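Local coordinates for protein ubiquitin and WLM domain-containing metalloprotease SPCC1442.07c (Schizosaccharomyces pombe, PDB 5JIG) that probably cleaves DNA-bound proteins, through this WLM protease domain, as a DNA-dependent zinc metalloprotease in the repair of covalent DNA-protein crosslinks, at residues T94-L99 with E113-L118. Residues are numbered along the deposited sequence; the frame is centred on the assembly and turned at random.
With NI (nickel (II) ion), chain B.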
loop_
_atom_site.group_PDB
_atom_site.type_symbol
_atom_site.label_atom_id
_atom_site.label_comp_id
_atom_site.label_asym_id
_atom_site.label_seq_id
_atom_site.Cartn_x
_atom_site.Cartn_y
_atom_site.Cartn_z
ATOM N N THR A 94 -4.041 -3.560 3.952
ATOM C CA THR A 94 -3.884 -2.210 4.467
ATOM C C THR A 94 -3.541 -1.221 3.347
ATOM O O THR A 94 -4.095 -0.126 3.289
ATOM C CB THR A 94 -2.873 -2.147 5.598
ATOM O OG1 THR A 94 -3.345 -2.939 6.682
ATOM C CG2 THR A 94 -2.574 -0.732 6.048
ATOM N N LEU A 95 -2.690 -1.613 2.424
ATOM C CA LEU A 95 -2.376 -0.736 1.281
ATOM C C LEU A 95 -3.619 -0.446 0.462
ATOM O O LEU A 95 -3.845 0.686 0.027
ATOM C CB LEU A 95 -1.259 -1.323 0.439
ATOM C CG LEU A 95 -0.874 -0.504 -0.807
ATOM C CD1 LEU A 95 -0.543 0.945 -0.488
ATOM C CD2 LEU A 95 0.280 -1.188 -1.523
ATOM N N ILE A 96 -4.456 -1.472 0.208
ATOM C CA ILE A 96 -5.703 -1.237 -0.522
ATOM C C ILE A 96 -6.611 -0.289 0.238
ATOM O O ILE A 96 -7.240 0.575 -0.378
ATOM C CB ILE A 96 -6.362 -2.589 -0.897
ATOM C CG1 ILE A 96 -5.432 -3.381 -1.815
ATOM C CG2 ILE A 96 -7.717 -2.352 -1.493
ATOM C CD1 ILE A 96 -5.891 -4.771 -2.177
ATOM N N HIS A 97 -6.684 -0.429 1.563
ATOM C CA HIS A 97 -7.417 0.506 2.384
ATOM C C HIS A 97 -6.888 1.928 2.151
ATOM O O HIS A 97 -7.680 2.864 1.894
ATOM C CB HIS A 97 -7.284 0.076 3.858
ATOM C CG HIS A 97 -7.905 1.022 4.817
ATOM N ND1 HIS A 97 -8.928 0.648 5.664
ATOM C CD2 HIS A 97 -7.658 2.318 5.124
ATOM C CE1 HIS A 97 -9.233 1.688 6.425
ATOM N NE2 HIS A 97 -8.504 2.731 6.120
ATOM N N GLU A 98 -5.578 2.119 2.251
ATOM C CA GLU A 98 -5.034 3.451 2.049
ATOM C C GLU A 98 -5.305 3.979 0.639
ATOM O O GLU A 98 -5.636 5.170 0.494
ATOM C CB GLU A 98 -3.559 3.546 2.386
ATOM C CG GLU A 98 -3.151 3.033 3.769
ATOM C CD GLU A 98 -3.944 3.419 4.898
ATOM O OE1 GLU A 98 -4.639 4.446 4.836
ATOM O OE2 GLU A 98 -3.845 2.666 5.911
ATOM N N LEU A 99 -5.197 3.162 -0.368
ATOM C CA LEU A 99 -5.516 3.616 -1.721
ATOM C C LEU A 99 -6.969 4.063 -1.843
ATOM O O LEU A 99 -7.273 5.007 -2.572
ATOM C CB LEU A 99 -5.212 2.523 -2.730
ATOM C CG LEU A 99 -3.714 2.280 -2.991
ATOM C CD1 LEU A 99 -3.537 1.004 -3.775
ATOM C CD2 LEU A 99 -3.071 3.443 -3.751
ATOM N N GLU A 113 -17.502 -0.064 -0.102
ATOM C CA GLU A 113 -17.861 -0.613 -1.375
ATOM C C GLU A 113 -16.632 -0.636 -2.334
ATOM O O GLU A 113 -16.324 -1.659 -2.954
ATOM C CB GLU A 113 -19.025 0.194 -1.969
ATOM C CG GLU A 113 -19.439 -0.238 -3.340
ATOM C CD GLU A 113 -20.524 0.660 -3.945
ATOM O OE1 GLU A 113 -21.530 0.160 -4.327
ATOM O OE2 GLU A 113 -20.398 1.915 -3.919
ATOM N N LEU A 114 -15.969 0.503 -2.439
ATOM C CA LEU A 114 -14.800 0.570 -3.285
ATOM C C LEU A 114 -13.682 -0.339 -2.755
ATOM O O LEU A 114 -13.069 -1.042 -3.525
ATOM C CB LEU A 114 -14.301 2.002 -3.398
ATOM C CG LEU A 114 -13.118 2.153 -4.388
ATOM C CD1 LEU A 114 -13.373 1.672 -5.763
ATOM C CD2 LEU A 114 -12.623 3.604 -4.375
ATOM N N PHE A 115 -13.467 -0.370 -1.440
ATOM C CA PHE A 115 -12.479 -1.265 -0.871
ATOM C C PHE A 115 -12.732 -2.705 -1.277
ATOM O O PHE A 115 -11.826 -3.433 -1.639
ATOM C CB PHE A 115 -12.469 -1.118 0.650
ATOM C CG PHE A 115 -11.548 -2.100 1.318
ATOM C CD1 PHE A 115 -10.200 -1.859 1.444
ATOM C CD2 PHE A 115 -12.024 -3.293 1.857
ATOM C CE1 PHE A 115 -9.355 -2.760 2.053
ATOM C CE2 PHE A 115 -11.183 -4.191 2.468
ATOM C CZ PHE A 115 -9.844 -3.915 2.579
ATOM N N ARG A 116 -14.002 -3.163 -1.189
ATOM C CA ARG A 116 -14.286 -4.538 -1.573
ATOM C C ARG A 116 -14.020 -4.790 -3.074
ATOM O O ARG A 116 -13.519 -5.833 -3.474
ATOM C CB ARG A 116 -15.742 -4.894 -1.240
ATOM C CG ARG A 116 -16.032 -5.100 0.247
ATOM C CD ARG A 116 -17.401 -5.702 0.456
ATOM N NE ARG A 116 -18.469 -4.854 -0.052
ATOM C CZ ARG A 116 -19.036 -3.866 0.598
ATOM N NH1 ARG A 116 -19.884 -3.070 -0.055
ATOM N NH2 ARG A 116 -18.779 -3.622 1.839
ATOM N N GLN A 117 -14.381 -3.797 -3.889
ATOM C CA GLN A 117 -14.166 -3.957 -5.344
ATOM C C GLN A 117 -12.680 -4.013 -5.681
ATOM O O GLN A 117 -12.252 -4.807 -6.522
ATOM C CB GLN A 117 -14.831 -2.774 -6.039
ATOM C CG GLN A 117 -16.343 -2.887 -5.982
ATOM C CD GLN A 117 -17.031 -1.587 -6.325
ATOM O OE1 GLN A 117 -16.570 -0.510 -6.122
ATOM N NE2 GLN A 117 -18.267 -1.700 -6.580
ATOM N N LEU A 118 -11.920 -3.144 -5.038
ATOM C CA LEU A 118 -10.454 -3.147 -5.252
ATOM C C LEU A 118 -9.808 -4.421 -4.746
ATOM O O LEU A 118 -8.918 -4.983 -5.364
ATOM C CB LEU A 118 -9.819 -1.932 -4.575
ATOM C CG LEU A 118 -10.262 -0.556 -5.052
ATOM C CD1 LEU A 118 -9.646 0.495 -4.111
ATOM C CD2 LEU A 118 -9.854 -0.240 -6.442
HETATM NI NI NI B . -8.444 4.594 7.019
HETATM O O HOH W 1 -8.087 6.399 8.102
HETATM O O HOH W 2 -7.755 3.646 8.849
#
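I96 opens the contact, reaching from helix 94-99 to two residues of helix 113-118 through a single methyl, CG2. That branch stands anti to the backbone N and is the one that reaches across the gap, while CG1 is anti to the carbonyl carbon. CG2 lies 3.8 Å from CB of L118, the two side chains running alongside in opposite senses. It also meets the F115 ring, with CG2 3.9 Å from CD1, and here the side chains approach nearly perpendicular.

H97 follows, and it is met at its backbone and CB, not at its imidazole. The rim of the F115 ring rests against the helix at this turn: CE1 comes to 3.6 Å from H97 N, which lies near the ring plane, and to 3.9 Å from H97 CB. F115 can get there because its CG is anti to the backbone N (chi1 175°), carrying the ring out from its own helix. The imidazole of H97 turns from helix 113-118 and binds nickel through NE2 at 2.1 Å; two waters, H101 and H107 also bind the metal, which occupies the catalytic zinc site. With an alanine in place of F115, I96 CG2 and the backbone of H97 would probably lose their aromatic neighbour, opening a gap beside the turn that carries the first metal ligand. E98, the next residue and the predicted active-site glutamate of the HExxH motif, faces away from helix 113-118.

The two helix segments cross obliquely, with 132° between their N-to-C directions and axes 9.5 Å apart at closest approach. Helix 109-122 thus packs on one flank of the metal-binding helix 88-100. L95, E98 and L99 rest on I73 of strand 72-76, and helix 31-40 closes the base of the contact, I33 touching I96 and I36 touching L118.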